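Local structure of laccase (Botrytis aclada, 3V9E) at residues A[70-75]-A[89-94]; A[97-102]-A[180-185]; A[171-176]-A[575-580]; A[404-409]-A[534-539]. The protein oxidises phenolic substrates such as hydroquinones at a type 1 copper and reduces dioxygen to water at a trinuclear copper cluster, probably in lignin degradation and detoxification. All coordinates share one frame; numbering follows the deposited sequence.

Contact 1: A[70-75]-A[89-94]; sequences YWLSVE and MTFNGT. With NAG (2-acetamido-2-deoxy-beta-D-glucopyranose), chain K.
Asn92 grips Ser73 from both ends of its backbone. Its amide OD1 accepts the Ser73 N-H at 2.9 Å in an almost straight bond, the donor tilted 30° from the plane of the amide. Its own backbone N gives a 2.8 Å bond to Ser73 O. ND2, on the other branch, carries the covalently linked NAG, whose N2 donates to Trp71 O at 2.7 Å. Asn92 OD1 and the sugar thus take up Ser73 N and Trp71 O, two backbone groups of strand 67-79 lying beyond the end of the strand pairing. Asn92 and Gly93 take the positive phi angles of a type I' turn, which asparagine and glycine tolerate well.

Glu75 pairs with Thr90 through backbone bonds in both directions. Its long side chain, with CG anti to the carbonyl carbon (chi1 -53°), reaches back beside the turn, where OE2 accepts from Ser73 OG at 2.6 Å and OE1 comes 3.6 Å from Gly93 N.

On the other side of the sheet Phe91 lies alongside Val74, CE1 4.0 Å from CG2, and meets Leu72 CD1 obliquely; large apolar groups suit this buried face.

Strand 86-91 forms one edge of its four-stranded sheet. Strand 67-79 separates it from 107-114, while Phe91 reaches across to Tyr167 on strand 163-169 of the other sheet in this first cupredoxin domain.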
# COMPACT_ATOMS: atom_id res chain seq x y z
N TYR A 70 7.07 13.89 -14.39
CA TYR A 70 8.13 13.28 -13.63
C TYR A 70 8.88 12.27 -14.50
O TYR A 70 8.31 11.66 -15.35
CB TYR A 70 7.55 12.59 -12.39
CG TYR A 70 6.53 13.47 -11.58
CD1 TYR A 70 5.24 13.63 -12.05
CD2 TYR A 70 6.85 14.11 -10.39
CE1 TYR A 70 4.28 14.37 -11.40
CE2 TYR A 70 5.89 14.89 -9.72
CZ TYR A 70 4.60 15.02 -10.23
OH TYR A 70 3.62 15.76 -9.56
N TRP A 71 10.17 12.05 -14.23
CA TRP A 71 10.94 11.04 -14.92
C TRP A 71 11.49 10.20 -13.79
O TRP A 71 12.13 10.75 -12.90
CB TRP A 71 12.09 11.65 -15.75
CG TRP A 71 11.66 12.25 -17.05
CD1 TRP A 71 11.72 11.68 -18.30
CD2 TRP A 71 11.13 13.55 -17.22
NE1 TRP A 71 11.23 12.56 -19.25
CE2 TRP A 71 10.87 13.72 -18.60
CE3 TRP A 71 10.84 14.60 -16.34
CZ2 TRP A 71 10.32 14.88 -19.08
CZ3 TRP A 71 10.31 15.73 -16.82
CH2 TRP A 71 10.06 15.88 -18.18
N LEU A 72 11.22 8.90 -13.80
CA LEU A 72 11.73 7.99 -12.83
C LEU A 72 12.51 6.92 -13.54
O LEU A 72 12.15 6.43 -14.61
CB LEU A 72 10.63 7.33 -11.99
CG LEU A 72 9.69 8.23 -11.16
CD1 LEU A 72 8.62 7.45 -10.37
CD2 LEU A 72 10.58 8.97 -10.23
N SER A 73 13.60 6.56 -12.89
CA SER A 73 14.44 5.47 -13.31
C SER A 73 14.48 4.38 -12.27
O SER A 73 14.93 4.57 -11.16
CB SER A 73 15.85 5.97 -13.50
OG SER A 73 16.75 4.90 -13.73
N VAL A 74 14.11 3.18 -12.72
CA VAL A 74 14.14 2.04 -11.84
C VAL A 74 15.52 1.49 -11.98
O VAL A 74 15.92 1.03 -13.10
CB VAL A 74 13.12 0.96 -12.24
CG1 VAL A 74 13.31 -0.25 -11.38
CG2 VAL A 74 11.70 1.53 -12.18
N GLU A 75 16.20 1.46 -10.87
CA GLU A 75 17.63 1.19 -10.80
C GLU A 75 18.04 0.09 -9.89
O GLU A 75 17.49 -0.15 -8.82
CB GLU A 75 18.32 2.46 -10.30
CG GLU A 75 17.90 3.64 -11.14
CD GLU A 75 18.89 4.75 -11.23
OE1 GLU A 75 19.57 5.06 -10.22
OE2 GLU A 75 18.91 5.34 -12.35
N MET A 89 16.67 -2.23 -5.29
CA MET A 89 15.98 -1.82 -6.50
C MET A 89 15.20 -0.58 -6.15
O MET A 89 14.37 -0.60 -5.22
CB MET A 89 15.08 -2.94 -7.07
CG MET A 89 15.80 -4.24 -7.18
SD MET A 89 14.86 -5.47 -8.11
CE MET A 89 15.95 -6.89 -7.85
N THR A 90 15.54 0.53 -6.82
CA THR A 90 15.14 1.82 -6.32
C THR A 90 14.60 2.64 -7.47
O THR A 90 14.87 2.33 -8.63
CB THR A 90 16.32 2.60 -5.72
OG1 THR A 90 17.23 2.98 -6.78
CG2 THR A 90 16.99 1.82 -4.65
N PHE A 91 13.80 3.63 -7.13
CA PHE A 91 13.57 4.72 -8.01
C PHE A 91 14.69 5.70 -7.74
O PHE A 91 14.80 6.28 -6.65
CB PHE A 91 12.26 5.39 -7.74
CG PHE A 91 11.08 4.49 -7.95
CD1 PHE A 91 10.66 4.20 -9.22
CD2 PHE A 91 10.47 3.88 -6.88
CE1 PHE A 91 9.55 3.41 -9.41
CE2 PHE A 91 9.37 3.08 -7.04
CZ PHE A 91 8.89 2.87 -8.30
N ASN A 92 15.54 5.89 -8.74
CA ASN A 92 16.45 7.02 -8.71
C ASN A 92 17.47 6.98 -7.59
O ASN A 92 17.93 8.02 -7.13
CB ASN A 92 15.69 8.34 -8.71
CG ASN A 92 15.22 8.67 -10.05
OD1 ASN A 92 14.31 8.07 -10.55
ND2 ASN A 92 15.84 9.65 -10.66
N GLY A 93 17.79 5.77 -7.14
CA GLY A 93 18.94 5.55 -6.30
C GLY A 93 18.75 5.85 -4.85
O GLY A 93 19.70 5.90 -4.08
N THR A 94 17.50 6.04 -4.44
CA THR A 94 17.25 6.28 -3.01
C THR A 94 16.10 5.37 -2.50
O THR A 94 15.20 4.98 -3.28
CB THR A 94 16.79 7.72 -2.69
OG1 THR A 94 15.55 8.04 -3.43
CG2 THR A 94 17.88 8.72 -3.02
C1 NAG K . 15.62 9.98 -12.08
C2 NAG K . 15.50 11.44 -12.45
C3 NAG K . 15.37 11.55 -13.93
C4 NAG K . 16.61 10.89 -14.54
C5 NAG K . 16.72 9.47 -14.08
C6 NAG K . 17.94 8.78 -14.70
C7 NAG K . 14.31 12.57 -10.62
C8 NAG K . 12.94 12.88 -10.10
N2 NAG K . 14.27 11.91 -11.80
O3 NAG K . 15.32 12.91 -14.19
O4 NAG K . 16.49 11.03 -15.94
O5 NAG K . 16.80 9.40 -12.65
O6 NAG K . 19.14 9.44 -14.34
O7 NAG K . 15.34 12.90 -10.03

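Contact 2: A[97-102]-A[180-185]; sequences GPAIIA and FGPLII. With NAG (2-acetamido-2-deoxy-beta-D-glucopyranose), chain C.
Ile100 straddles Leu183, bonding through its N-H to Pro182 O at 3.0 Å, nearly straight, and through its carbonyl to Ile184 N at 2.9 Å. Ile184 O then takes the N-H of Ala102 at 3.0 Å, giving the staggered ladder of a parallel pair, the short strand axes only 3° apart. Before the strand proper, Gly97 N donates to Phe180 O at 2.8 Å. Gly97, without a side chain, lets the backbones come close, its CA 4.2 Å from Gly181 CA. Pro182 has no N-H to offer, but its carbonyl still serves the ladder, and its ring rests CG on Ala99 CB, 3.9 Å away.

The groups turned from this pairing find partners close by. The backbones of Gly181, Leu183 and Ile185 bond to Tyr167, Thr165 and Gly163 of strand 163-169, Pro98 O accepts from Tyr167 OH, and Ile101 O is hydrogen-bonded to Tyr70 OH.

Leu183, with CG anti to N (chi1 174°), swings CD1 to 3.4 Å from Ile100 CG2, tighter than ordinary van der Waals contact. The opposite face carries Ile101 and Ile184. Strand 195-205 packs on Pro182 and Ile184, and sugar adds to the cover: Ile184 CD1 lies 3.7 Å from O6 of the NAG, and Ala99 CB approaches its O7.

The chemistry is thus divided. Backbone bonds fix the register at the sheet edge, aliphatic side chains (Ile100, Leu183, Ile185 and the small Ala102) line one face, and on that of Ile101 and Ile184 the NAG approaches through carbon-to-oxygen contacts.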
# COMPACT_ATOMS: atom_id res chain seq x y z
N GLY A 97 12.08 6.16 -2.71
CA GLY A 97 12.19 6.88 -3.91
C GLY A 97 11.77 8.32 -3.83
O GLY A 97 11.30 8.78 -2.78
N PRO A 98 11.99 9.06 -4.93
CA PRO A 98 11.58 10.47 -4.88
C PRO A 98 10.12 10.64 -4.59
O PRO A 98 9.32 9.86 -4.95
CB PRO A 98 11.85 11.01 -6.29
CG PRO A 98 12.66 9.97 -6.99
CD PRO A 98 12.47 8.67 -6.25
N ALA A 99 9.80 11.73 -3.88
CA ALA A 99 8.42 12.15 -3.63
C ALA A 99 7.78 12.66 -4.93
O ALA A 99 8.34 13.44 -5.70
CB ALA A 99 8.42 13.23 -2.58
N ILE A 100 6.57 12.15 -5.18
CA ILE A 100 5.76 12.64 -6.17
C ILE A 100 4.69 13.42 -5.44
O ILE A 100 3.88 12.87 -4.65
CB ILE A 100 5.17 11.50 -7.00
CG1 ILE A 100 6.31 10.79 -7.71
CG2 ILE A 100 4.12 12.05 -7.99
CD1 ILE A 100 5.85 9.61 -8.51
N ILE A 101 4.67 14.71 -5.72
CA ILE A 101 3.77 15.59 -4.97
C ILE A 101 2.93 16.35 -5.98
O ILE A 101 3.43 16.91 -6.96
CB ILE A 101 4.52 16.50 -4.04
CG1 ILE A 101 5.34 15.64 -3.04
CG2 ILE A 101 3.58 17.41 -3.23
CD1 ILE A 101 6.34 16.42 -2.18
N ALA A 102 1.64 16.38 -5.74
CA ALA A 102 0.73 17.04 -6.62
C ALA A 102 -0.44 17.54 -5.83
O ALA A 102 -0.52 17.34 -4.60
CB ALA A 102 0.29 16.05 -7.71
N PHE A 180 9.81 1.68 -3.95
CA PHE A 180 8.63 2.43 -3.49
C PHE A 180 9.01 3.87 -3.21
O PHE A 180 10.17 4.18 -2.95
CB PHE A 180 8.03 1.77 -2.25
CG PHE A 180 8.88 1.85 -1.03
CD1 PHE A 180 8.75 2.96 -0.19
CD2 PHE A 180 9.76 0.89 -0.65
CE1 PHE A 180 9.53 3.15 0.94
CE2 PHE A 180 10.54 1.06 0.55
CZ PHE A 180 10.40 2.18 1.32
N GLY A 181 8.02 4.73 -3.21
CA GLY A 181 8.25 6.12 -2.85
C GLY A 181 6.91 6.71 -2.46
O GLY A 181 5.86 6.07 -2.60
N PRO A 182 6.96 7.90 -1.86
CA PRO A 182 5.74 8.56 -1.43
C PRO A 182 5.03 9.31 -2.58
O PRO A 182 5.69 9.86 -3.46
CB PRO A 182 6.23 9.55 -0.40
CG PRO A 182 7.69 9.83 -0.74
CD PRO A 182 8.19 8.66 -1.57
N LEU A 183 3.71 9.25 -2.56
CA LEU A 183 2.84 9.96 -3.50
C LEU A 183 1.90 10.74 -2.62
O LEU A 183 1.04 10.14 -1.99
CB LEU A 183 2.12 8.96 -4.40
CG LEU A 183 1.06 9.50 -5.35
CD1 LEU A 183 1.60 10.55 -6.29
CD2 LEU A 183 0.46 8.42 -6.20
N ILE A 184 2.11 12.04 -2.55
CA ILE A 184 1.32 12.92 -1.68
C ILE A 184 0.52 13.86 -2.55
O ILE A 184 1.11 14.54 -3.42
CB ILE A 184 2.23 13.76 -0.81
CG1 ILE A 184 2.99 12.84 0.17
CG2 ILE A 184 1.41 14.74 -0.00
CD1 ILE A 184 3.99 13.60 1.06
N ILE A 185 -0.78 13.87 -2.32
CA ILE A 185 -1.66 14.69 -3.13
C ILE A 185 -2.31 15.69 -2.15
O ILE A 185 -3.07 15.33 -1.28
CB ILE A 185 -2.73 13.88 -3.81
CG1 ILE A 185 -2.11 12.82 -4.78
CG2 ILE A 185 -3.66 14.78 -4.60
CD1 ILE A 185 -3.04 11.63 -4.86
C1 NAG C . 10.29 14.94 2.12
C2 NAG C . 10.73 15.35 0.70
C3 NAG C . 10.39 16.83 0.43
C4 NAG C . 9.01 17.23 0.96
C5 NAG C . 8.69 16.72 2.38
C6 NAG C . 7.26 17.12 2.85
C7 NAG C . 12.53 14.08 -0.44
C8 NAG C . 14.00 13.80 -0.56
N2 NAG C . 12.15 15.01 0.45
O3 NAG C . 10.38 17.01 -0.96
O4 NAG C . 8.94 18.63 1.01
O5 NAG C . 8.93 15.31 2.40
O6 NAG C . 6.22 16.29 2.35
O7 NAG C . 11.73 13.46 -1.17

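Contact 3: A[171-176]-A[575-580]; sequences FSLQYG and EDDSGI
Ser172 sets its hydroxymethyl group against the carboxylate of Asp577. With OG anti to the backbone N (chi1 -174°), the hydroxyl donates to Asp577 OD2 at 2.7 Å, arriving on the syn side but 31° out of the carboxylate plane. OD2 is also bonded to Ser533 OG, and OD1 accepts from Gly579 N at 3.1 Å from above the plane, closing an Asx turn. Three neutral partners therefore fix the rotation of this buried acid. Serine suits the place because its hydroxyl can donate to Asp577 while accepting from water 3, which also donates to Asp576 OD1. Gly579 adopts backbone angles that call for glycine.

Beyond the turn the chain ends at Ile580. Two waters join its carboxylate to Ser172 O: water 1 lies 2.7 Å from OXT, and water 2 lies 2.7 Å from the terminal O, with a weaker link to the serine carbonyl. Ser172 CA makes a CH...O contact with that same terminal O.

The sequence Asp-Ser-Gly-Ile at a buried C-terminus matches the tail plug of ascomycete laccases. The tail is held through its own Asp577, the hydroxyls of Ser172 and Ser533, and bound waters. This brings the C-terminal residue close to the copper cluster, the Ile580 side chain about 4 Å from that of the ligand His170 and about 7 Å from a copper at the nearest atoms, where its charge may influence local electrostatics and the ordering of water.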
# COMPACT_ATOMS: atom_id res chain seq x y z
N PHE A 171 5.58 -5.62 -9.46
CA PHE A 171 6.19 -6.72 -10.20
C PHE A 171 6.89 -7.59 -9.21
O PHE A 171 7.95 -7.24 -8.63
CB PHE A 171 7.17 -6.18 -11.23
CG PHE A 171 7.87 -7.25 -12.06
CD1 PHE A 171 9.03 -7.80 -11.61
CD2 PHE A 171 7.39 -7.56 -13.31
CE1 PHE A 171 9.73 -8.73 -12.40
CE2 PHE A 171 8.05 -8.50 -14.11
CZ PHE A 171 9.21 -9.09 -13.61
N SER A 172 6.28 -8.73 -8.90
CA SER A 172 6.92 -9.64 -7.96
C SER A 172 7.30 -8.94 -6.66
O SER A 172 6.55 -8.07 -6.14
CB SER A 172 8.10 -10.41 -8.68
OG SER A 172 8.68 -11.42 -7.85
N LEU A 173 8.43 -9.30 -6.08
CA LEU A 173 8.81 -8.85 -4.72
C LEU A 173 9.61 -7.55 -4.71
O LEU A 173 10.23 -7.18 -3.71
CB LEU A 173 9.67 -9.93 -4.05
CG LEU A 173 9.00 -11.27 -3.80
CD1 LEU A 173 10.02 -12.32 -3.42
CD2 LEU A 173 7.98 -11.14 -2.68
N GLN A 174 9.64 -6.86 -5.84
CA GLN A 174 10.58 -5.74 -5.97
C GLN A 174 10.43 -4.66 -4.93
O GLN A 174 11.41 -4.08 -4.57
CB GLN A 174 10.45 -5.06 -7.28
CG GLN A 174 10.98 -5.92 -8.43
CD GLN A 174 10.85 -5.27 -9.80
OE1 GLN A 174 10.01 -4.42 -10.06
NE2 GLN A 174 11.71 -5.69 -10.70
N TYR A 175 9.22 -4.36 -4.45
CA TYR A 175 9.12 -3.28 -3.51
C TYR A 175 9.80 -3.62 -2.23
O TYR A 175 10.12 -2.71 -1.41
CB TYR A 175 7.66 -2.78 -3.26
CG TYR A 175 6.84 -3.50 -2.22
CD1 TYR A 175 6.83 -3.10 -0.95
CD2 TYR A 175 6.04 -4.60 -2.56
CE1 TYR A 175 6.09 -3.74 0.02
CE2 TYR A 175 5.29 -5.28 -1.59
CZ TYR A 175 5.29 -4.81 -0.28
OH TYR A 175 4.57 -5.43 0.74
N GLY A 176 9.97 -4.92 -1.96
CA GLY A 176 10.72 -5.36 -0.79
C GLY A 176 12.20 -5.03 -0.80
O GLY A 176 12.85 -5.04 0.24
N GLU A 575 9.57 -15.84 -14.72
CA GLU A 575 8.55 -15.70 -13.65
C GLU A 575 8.62 -16.92 -12.75
O GLU A 575 8.65 -18.04 -13.26
CB GLU A 575 7.16 -15.64 -14.28
CG GLU A 575 6.07 -15.28 -13.30
CD GLU A 575 4.71 -15.26 -13.97
OE1 GLU A 575 4.57 -15.73 -15.12
OE2 GLU A 575 3.76 -14.77 -13.35
N ASP A 576 8.69 -16.73 -11.44
CA ASP A 576 8.79 -17.82 -10.46
C ASP A 576 7.88 -17.51 -9.24
O ASP A 576 8.11 -17.96 -8.13
CB ASP A 576 10.28 -18.21 -10.03
CG ASP A 576 10.89 -17.24 -9.06
OD1 ASP A 576 10.43 -16.07 -9.13
OD2 ASP A 576 11.78 -17.59 -8.24
N ASP A 577 6.80 -16.75 -9.51
CA ASP A 577 5.76 -16.59 -8.56
C ASP A 577 4.49 -16.26 -9.28
O ASP A 577 4.32 -16.52 -10.46
CB ASP A 577 6.16 -15.55 -7.46
CG ASP A 577 6.40 -14.12 -8.02
OD1 ASP A 577 6.11 -13.87 -9.23
OD2 ASP A 577 6.88 -13.28 -7.20
N SER A 578 3.54 -15.69 -8.56
CA SER A 578 2.24 -15.44 -9.11
C SER A 578 2.24 -14.38 -10.24
O SER A 578 1.32 -14.32 -11.05
CB SER A 578 1.34 -14.94 -8.01
OG SER A 578 1.81 -13.71 -7.54
N GLY A 579 3.24 -13.51 -10.24
CA GLY A 579 3.32 -12.42 -11.20
C GLY A 579 3.06 -11.06 -10.54
O GLY A 579 3.53 -10.01 -11.06
N ILE A 580 2.40 -11.02 -9.39
CA ILE A 580 1.99 -9.69 -8.89
C ILE A 580 2.73 -9.34 -7.67
O ILE A 580 3.71 -10.09 -7.40
CB ILE A 580 0.47 -9.58 -8.70
CG1 ILE A 580 -0.11 -10.82 -8.00
CG2 ILE A 580 -0.22 -9.44 -10.06
CD1 ILE A 580 -0.15 -10.80 -6.53
OXT ILE A 580 2.31 -8.33 -7.01
O HOH W 1 4.14 -6.60 -5.99
O HOH W 2 4.43 -10.22 -4.85
O HOH W 3 10.81 -12.87 -9.27

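Contact 4: A[404-409]-A[534-539]; sequences WTINSS and EGMAMQ. With NAG (2-acetamido-2-deoxy-beta-D-glucopyranose), chain I.
The indole of Trp404 has Met536 SD on one face, 3.8 Å above the plane and offset toward the rim, a Met-aromatic contact lying obliquely over the five-membered ring. At the edge, NE1 donates to Glu534 OE1 at 2.9 Å. The glutamate uses its anti lone pair, and its carboxylate, 21° from the indole plane, meets that edge from slightly off the plane. His463 and Phe402 meet the ring edge-to-face, and the ring of His531 meets it with planes about 40° apart.

Glu534 holds the tryptophan twice: the length of glutamate lets its carboxylate reach the indole N-H while its carbonyl takes Trp404 N at 2.9 Å. Gly535 follows with positive phi as the C-prime residue of a Schellman motif ending helix 529-533. Met536, the engineered residue of this variant, has CG anti to N (chi1 -167°), and its CB lies 3.6 Å from Trp404 CB. Its side chain comes within about 3 Å of the type 1 copper at the nearest atoms, the metal that His463, Cys526 and His531 bind. Further on, Ile406 lays CG1 3.5 Å from Ala537 O and CG2 against Met538 CB.

Strand 402-406 edges a six-stranded sheet and runs into a type I' turn whose Asn407 carries an NAG. Strand 537-542 belongs to the five-stranded sheet, between 436-439 and 520-526, so the contact joins the two sheets of the third cupredoxin domain beside its copper.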
# COMPACT_ATOMS: atom_id res chain seq x y z
N TRP A 404 -1.34 -19.95 -1.67
CA TRP A 404 -2.61 -19.59 -1.10
C TRP A 404 -3.60 -19.72 -2.21
O TRP A 404 -3.32 -19.39 -3.38
CB TRP A 404 -2.66 -18.14 -0.57
CG TRP A 404 -1.60 -17.87 0.42
CD1 TRP A 404 -0.38 -17.49 0.12
CD2 TRP A 404 -1.67 -17.97 1.82
NE1 TRP A 404 0.38 -17.42 1.21
CE2 TRP A 404 -0.39 -17.68 2.31
CE3 TRP A 404 -2.67 -18.31 2.73
CZ2 TRP A 404 -0.09 -17.68 3.63
CZ3 TRP A 404 -2.36 -18.33 4.04
CH2 TRP A 404 -1.09 -18.00 4.50
N THR A 405 -4.79 -20.19 -1.84
CA THR A 405 -5.84 -20.32 -2.78
C THR A 405 -7.04 -19.48 -2.42
O THR A 405 -7.30 -19.26 -1.26
CB THR A 405 -6.33 -21.79 -2.90
OG1 THR A 405 -6.80 -22.19 -1.63
CG2 THR A 405 -5.17 -22.67 -3.39
N ILE A 406 -7.71 -19.04 -3.48
CA ILE A 406 -8.98 -18.33 -3.46
C ILE A 406 -10.01 -19.20 -4.19
O ILE A 406 -9.91 -19.41 -5.43
CB ILE A 406 -8.89 -16.99 -4.19
CG1 ILE A 406 -7.73 -16.15 -3.56
CG2 ILE A 406 -10.22 -16.29 -4.03
CD1 ILE A 406 -7.78 -15.77 -2.10
N ASN A 407 -10.96 -19.74 -3.43
CA ASN A 407 -11.87 -20.76 -3.96
C ASN A 407 -11.11 -21.81 -4.73
O ASN A 407 -11.40 -22.09 -5.88
CB ASN A 407 -12.99 -20.08 -4.77
CG ASN A 407 -14.14 -19.77 -3.92
OD1 ASN A 407 -13.98 -19.26 -2.81
ND2 ASN A 407 -15.36 -20.08 -4.40
N SER A 408 -10.08 -22.31 -4.06
CA SER A 408 -9.28 -23.44 -4.53
C SER A 408 -8.36 -23.15 -5.66
O SER A 408 -7.78 -24.05 -6.16
CB SER A 408 -10.15 -24.68 -4.85
OG SER A 408 -11.07 -24.81 -3.77
N SER A 409 -8.13 -21.90 -6.02
CA SER A 409 -7.24 -21.60 -7.10
C SER A 409 -6.23 -20.51 -6.70
O SER A 409 -6.64 -19.48 -6.21
CB SER A 409 -8.02 -21.13 -8.32
OG SER A 409 -7.20 -20.51 -9.26
N GLU A 534 2.77 -15.88 -3.53
CA GLU A 534 2.24 -17.22 -3.31
C GLU A 534 0.80 -17.33 -3.80
O GLU A 534 0.13 -18.29 -3.47
CB GLU A 534 2.37 -17.61 -1.87
CG GLU A 534 3.84 -17.78 -1.52
CD GLU A 534 4.19 -17.71 -0.12
OE1 GLU A 534 3.27 -17.57 0.72
OE2 GLU A 534 5.42 -17.78 0.18
N GLY A 535 0.30 -16.32 -4.51
CA GLY A 535 -0.99 -16.36 -5.12
C GLY A 535 -2.24 -15.94 -4.36
O GLY A 535 -3.39 -16.19 -4.86
N MET A 536 -2.07 -15.27 -3.21
CA MET A 536 -3.19 -14.87 -2.42
C MET A 536 -3.84 -13.64 -3.07
O MET A 536 -3.67 -12.51 -2.63
CB MET A 536 -2.81 -14.59 -0.96
CG MET A 536 -4.07 -14.50 -0.15
SD MET A 536 -3.66 -14.51 1.59
CE MET A 536 -5.18 -13.83 2.24
N ALA A 537 -4.53 -13.88 -4.16
CA ALA A 537 -5.08 -12.81 -4.92
C ALA A 537 -6.18 -13.28 -5.81
O ALA A 537 -6.22 -14.50 -6.22
CB ALA A 537 -3.96 -12.20 -5.76
N MET A 538 -6.98 -12.32 -6.24
CA MET A 538 -7.94 -12.54 -7.32
C MET A 538 -8.16 -11.22 -8.05
O MET A 538 -7.44 -10.24 -7.79
CB MET A 538 -9.22 -13.12 -6.74
CG MET A 538 -9.84 -12.29 -5.61
SD MET A 538 -10.71 -10.81 -6.19
CE MET A 538 -12.08 -11.47 -7.15
N GLN A 539 -9.05 -11.19 -9.04
CA GLN A 539 -9.33 -9.96 -9.73
C GLN A 539 -10.73 -9.93 -10.19
O GLN A 539 -11.29 -10.97 -10.58
CB GLN A 539 -8.35 -9.76 -10.87
CG GLN A 539 -8.47 -10.73 -12.04
CD GLN A 539 -7.30 -10.61 -13.01
OE1 GLN A 539 -7.11 -9.61 -13.67
NE2 GLN A 539 -6.50 -11.62 -13.07
C1 NAG I . -16.48 -19.82 -3.51
C2 NAG I . -17.72 -19.35 -4.29
C3 NAG I . -18.96 -19.27 -3.41
C4 NAG I . -19.21 -20.58 -2.70
C5 NAG I . -17.92 -20.92 -1.93
C6 NAG I . -18.15 -22.21 -1.15
C7 NAG I . -17.36 -17.86 -6.26
C8 NAG I . -17.14 -16.43 -6.68
N2 NAG I . -17.52 -18.07 -4.96
O3 NAG I . -20.00 -18.84 -4.27
O4 NAG I . -20.19 -20.47 -1.69
O5 NAG I . -16.83 -21.05 -2.87
O6 NAG I . -18.29 -23.21 -2.13
O7 NAG I . -17.25 -18.72 -7.12

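Contacts 1 and 2 follow each other along the chain in the first cupredoxin domain, one in each of its two sheets, with centres 12 Å apart; Phe91 of the first packs against Phe180 and Pro98 of the second. Contact 4 lies in the third domain, its centre about 30 Å from both. Contact 3 brings the loop after strand 163-169 to the C-terminus and touches all the others; it crosses contact 2, since segment 171-176 falls between segments 97-102 and 180-185. Its centre is 15 Å from that of contact 4, which is nested within the long loop that contact 3 closes. The first and third domains are thus tied together beside the copper cluster they share.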